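Long-range contact in putative xylanase (Bacteroides fragilis, PDB 2P1G), which is of unknown function but may hydrolyse glycosidic bonds, perhaps in the breakdown of xylan: residues A[9-21]-A[205-217]. Residues are numbered along the deposited sequence; the frame is centred on the assembly and turned at random.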
# COMPACT_ATOMS: atom_id res chain seq x y z
N VAL A 9 -7.65 -2.17 -9.60
CA VAL A 9 -7.76 -3.25 -10.62
C VAL A 9 -6.72 -3.09 -11.72
O VAL A 9 -6.20 -2.00 -11.96
CB VAL A 9 -9.16 -3.31 -11.25
CG1 VAL A 9 -9.26 -2.39 -12.52
CG2 VAL A 9 -9.53 -4.74 -11.58
N LEU A 10 -6.43 -4.19 -12.38
CA LEU A 10 -5.37 -4.23 -13.35
C LEU A 10 -5.59 -3.24 -14.49
O LEU A 10 -4.67 -2.52 -14.84
CB LEU A 10 -5.18 -5.65 -13.86
CG LEU A 10 -3.84 -5.95 -14.48
CD1 LEU A 10 -2.69 -5.42 -13.61
CD2 LEU A 10 -3.75 -7.46 -14.72
N SER A 11 -6.80 -3.18 -15.05
CA SER A 11 -7.03 -2.27 -16.18
C SER A 11 -6.79 -0.81 -15.79
O SER A 11 -6.18 -0.05 -16.55
CB SER A 11 -8.42 -2.45 -16.78
OG SER A 11 -9.43 -2.09 -15.85
N ASN A 12 -7.27 -0.41 -14.63
CA ASN A 12 -7.00 0.96 -14.18
C ASN A 12 -5.53 1.20 -13.87
O ASN A 12 -4.96 2.24 -14.26
CB ASN A 12 -7.91 1.34 -13.02
CG ASN A 12 -9.31 1.68 -13.48
OD1 ASN A 12 -9.52 2.67 -14.20
ND2 ASN A 12 -10.27 0.88 -13.10
N GLY A 13 -4.90 0.23 -13.20
CA GLY A 13 -3.48 0.30 -12.88
C GLY A 13 -2.61 0.44 -14.12
O GLY A 13 -1.66 1.22 -14.15
N LEU A 14 -2.95 -0.33 -15.17
CA LEU A 14 -2.12 -0.36 -16.36
C LEU A 14 -2.09 0.97 -17.08
O LEU A 14 -1.13 1.29 -17.77
CB LEU A 14 -2.51 -1.51 -17.28
CG LEU A 14 -2.03 -2.90 -16.85
CD1 LEU A 14 -2.74 -3.98 -17.67
CD2 LEU A 14 -0.49 -3.04 -16.96
N GLY A 15 -3.15 1.77 -16.90
CA GLY A 15 -3.21 3.11 -17.47
C GLY A 15 -2.16 4.06 -16.92
O GLY A 15 -1.91 5.14 -17.48
N PHE A 16 -1.51 3.65 -15.83
CA PHE A 16 -0.49 4.47 -15.20
C PHE A 16 0.92 4.12 -15.65
O PHE A 16 1.88 4.74 -15.20
CB PHE A 16 -0.54 4.31 -13.68
CG PHE A 16 -1.63 5.08 -13.03
CD1 PHE A 16 -1.39 6.36 -12.53
CD2 PHE A 16 -2.90 4.52 -12.89
CE1 PHE A 16 -2.41 7.08 -11.92
CE2 PHE A 16 -3.93 5.26 -12.26
CZ PHE A 16 -3.68 6.52 -11.77
N VAL A 17 1.05 3.12 -16.51
CA VAL A 17 2.41 2.68 -16.89
C VAL A 17 3.20 3.87 -17.45
O VAL A 17 2.71 4.61 -18.31
CB VAL A 17 2.38 1.43 -17.82
CG1 VAL A 17 3.75 1.16 -18.48
CG2 VAL A 17 1.94 0.20 -17.03
N ASP A 18 4.42 4.06 -16.94
CA ASP A 18 5.34 5.12 -17.35
C ASP A 18 5.11 6.46 -16.64
O ASP A 18 5.88 7.39 -16.84
CB ASP A 18 5.36 5.32 -18.87
CG ASP A 18 5.98 4.15 -19.59
OD1 ASP A 18 6.90 3.51 -19.04
OD2 ASP A 18 5.52 3.88 -20.72
N THR A 19 4.07 6.55 -15.82
CA THR A 19 3.87 7.74 -14.97
C THR A 19 5.06 7.87 -14.03
O THR A 19 5.46 6.89 -13.40
CB THR A 19 2.57 7.63 -14.13
OG1 THR A 19 1.44 7.56 -15.00
CG2 THR A 19 2.39 8.84 -13.19
N PRO A 20 5.68 9.07 -13.97
CA PRO A 20 6.86 9.26 -13.14
C PRO A 20 6.61 8.99 -11.67
O PRO A 20 5.53 9.28 -11.18
CB PRO A 20 7.19 10.75 -13.33
CG PRO A 20 6.54 11.13 -14.62
CD PRO A 20 5.31 10.28 -14.73
N TYR A 21 7.61 8.43 -11.00
CA TYR A 21 7.61 8.30 -9.56
C TYR A 21 8.07 9.60 -8.91
O TYR A 21 9.02 10.23 -9.38
CB TYR A 21 8.55 7.18 -9.16
CG TYR A 21 8.58 6.88 -7.68
CD1 TYR A 21 7.91 5.78 -7.17
CD2 TYR A 21 9.29 7.70 -6.79
CE1 TYR A 21 7.93 5.51 -5.85
CE2 TYR A 21 9.30 7.42 -5.43
CZ TYR A 21 8.62 6.32 -4.98
OH TYR A 21 8.61 5.99 -3.64
N LEU A 205 3.01 -4.94 -10.86
CA LEU A 205 2.82 -3.64 -11.44
C LEU A 205 2.92 -2.65 -10.27
O LEU A 205 2.15 -2.73 -9.32
CB LEU A 205 1.43 -3.58 -12.11
CG LEU A 205 0.91 -2.20 -12.55
CD1 LEU A 205 1.80 -1.51 -13.61
CD2 LEU A 205 -0.54 -2.32 -13.03
N HIS A 206 3.88 -1.72 -10.33
CA HIS A 206 4.18 -0.92 -9.15
C HIS A 206 4.89 0.37 -9.51
O HIS A 206 5.46 0.48 -10.60
CB HIS A 206 5.01 -1.75 -8.15
CG HIS A 206 6.42 -2.03 -8.59
ND1 HIS A 206 6.72 -2.76 -9.72
CD2 HIS A 206 7.60 -1.72 -8.02
CE1 HIS A 206 8.04 -2.87 -9.83
NE2 HIS A 206 8.59 -2.25 -8.81
N ALA A 207 4.81 1.35 -8.62
CA ALA A 207 5.57 2.57 -8.80
C ALA A 207 6.94 2.32 -8.20
O ALA A 207 7.06 2.10 -7.00
CB ALA A 207 4.88 3.75 -8.13
N SER A 208 7.95 2.36 -9.06
CA SER A 208 9.33 2.00 -8.72
C SER A 208 10.21 3.25 -8.59
O SER A 208 10.33 4.01 -9.54
CB SER A 208 9.90 1.10 -9.84
OG SER A 208 11.28 0.84 -9.66
N SER A 209 10.83 3.45 -7.42
CA SER A 209 11.79 4.52 -7.27
C SER A 209 13.08 4.14 -8.02
O SER A 209 13.80 5.01 -8.50
CB SER A 209 12.09 4.80 -5.80
OG SER A 209 12.61 3.63 -5.18
N LYS A 210 13.34 2.84 -8.15
CA LYS A 210 14.50 2.35 -8.92
C LYS A 210 14.43 2.73 -10.40
O LYS A 210 15.40 3.27 -10.95
CB LYS A 210 14.64 0.83 -8.75
CG LYS A 210 15.88 0.22 -9.41
CD LYS A 210 16.01 -1.25 -9.07
CE LYS A 210 17.10 -1.90 -9.90
NZ LYS A 210 17.45 -3.24 -9.38
N GLU A 211 13.28 2.49 -11.03
CA GLU A 211 13.04 2.80 -12.44
C GLU A 211 12.58 4.24 -12.63
O GLU A 211 12.61 4.76 -13.75
CB GLU A 211 11.97 1.86 -13.04
CG GLU A 211 12.21 0.38 -12.79
CD GLU A 211 13.13 -0.27 -13.81
OE1 GLU A 211 14.30 0.16 -13.92
OE2 GLU A 211 12.68 -1.22 -14.50
N GLY A 212 12.15 4.86 -11.53
CA GLY A 212 11.67 6.24 -11.55
C GLY A 212 10.30 6.42 -12.17
O GLY A 212 9.93 7.52 -12.57
N LYS A 213 9.53 5.33 -12.27
CA LYS A 213 8.21 5.39 -12.87
C LYS A 213 7.41 4.13 -12.57
O LYS A 213 7.96 3.15 -12.06
CB LYS A 213 8.31 5.57 -14.40
CG LYS A 213 8.95 4.38 -15.11
CD LYS A 213 9.46 4.79 -16.49
CE LYS A 213 10.03 3.60 -17.25
NZ LYS A 213 10.55 4.01 -18.60
N VAL A 214 6.12 4.17 -12.90
CA VAL A 214 5.23 2.99 -12.79
C VAL A 214 5.62 2.00 -13.88
O VAL A 214 5.67 2.37 -15.06
CB VAL A 214 3.74 3.34 -12.95
CG1 VAL A 214 2.86 2.06 -12.96
CG2 VAL A 214 3.29 4.27 -11.83
N VAL A 215 5.90 0.75 -13.49
CA VAL A 215 6.32 -0.30 -14.44
C VAL A 215 5.68 -1.64 -14.11
O VAL A 215 5.30 -1.91 -12.97
CB VAL A 215 7.87 -0.51 -14.41
CG1 VAL A 215 8.60 0.77 -14.78
CG2 VAL A 215 8.32 -1.02 -13.04
N VAL A 216 5.58 -2.50 -15.13
CA VAL A 216 5.39 -3.93 -14.88
C VAL A 216 6.82 -4.45 -14.65
O VAL A 216 7.69 -4.37 -15.55
CB VAL A 216 4.73 -4.61 -16.09
CG1 VAL A 216 4.62 -6.13 -15.89
CG2 VAL A 216 3.33 -4.01 -16.33
N GLY A 217 7.09 -4.93 -13.44
CA GLY A 217 8.43 -5.38 -13.06
C GLY A 217 8.93 -6.45 -14.01
O GLY A 217 8.14 -7.30 -14.46
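Tyr21 holds CG anti to its backbone nitrogen (chi1 -176°), which lays the ring against Ala207 and Ser209, where strand 205-208 runs into its turn. CB of Ser209 sits over one ring face in a CH-pi contact, 4.0 Å from the centroid. CD1 touches CB of Ala207, and the carbonyl O of Ala207 lies at the ring edge, near CE1. Leu205 also has CG anti to N (chi1 168°), and its two methyls part company. CD2 reaches the helix 10-14 backbone at C of Gly13 (3.6 Å) and also touches CD1 of Leu10; CD1 meets CG2 of Val17. CD2 of Leu14 bridges Leu205 and CG2 of Val216.

From Asp18 to Tyr21 the backbones join. N of Asp18 donates to O of Val214 at 2.8 Å. N of Val214 returns a bond to O of Thr19, in the carbonyl plane. N of Tyr21 then donates to O of Gly212 almost straight (176°), but from well above the carbonyl plane. Pro20 and Lys213 form a single beta bridge.

The type II turn from Phe16 to Thr19 shapes this edge. O of Phe16 accepts from both N and OG1 of Thr19, on the same face of its plane, and CB of Val214 packs against that oxygen. Asp18, within the turn, lies side by side with Lys213 in a long salt bridge, OD1 to NZ 3.7 Å.

Phe16 packs edge-to-face with Phe46 of helix 43-54, so the N-terminal segment joins that helix to the hairpin of the antiparallel sheet. Backbone bonds and apolar contacts probably hold this junction more than the long ion pair near the surface does.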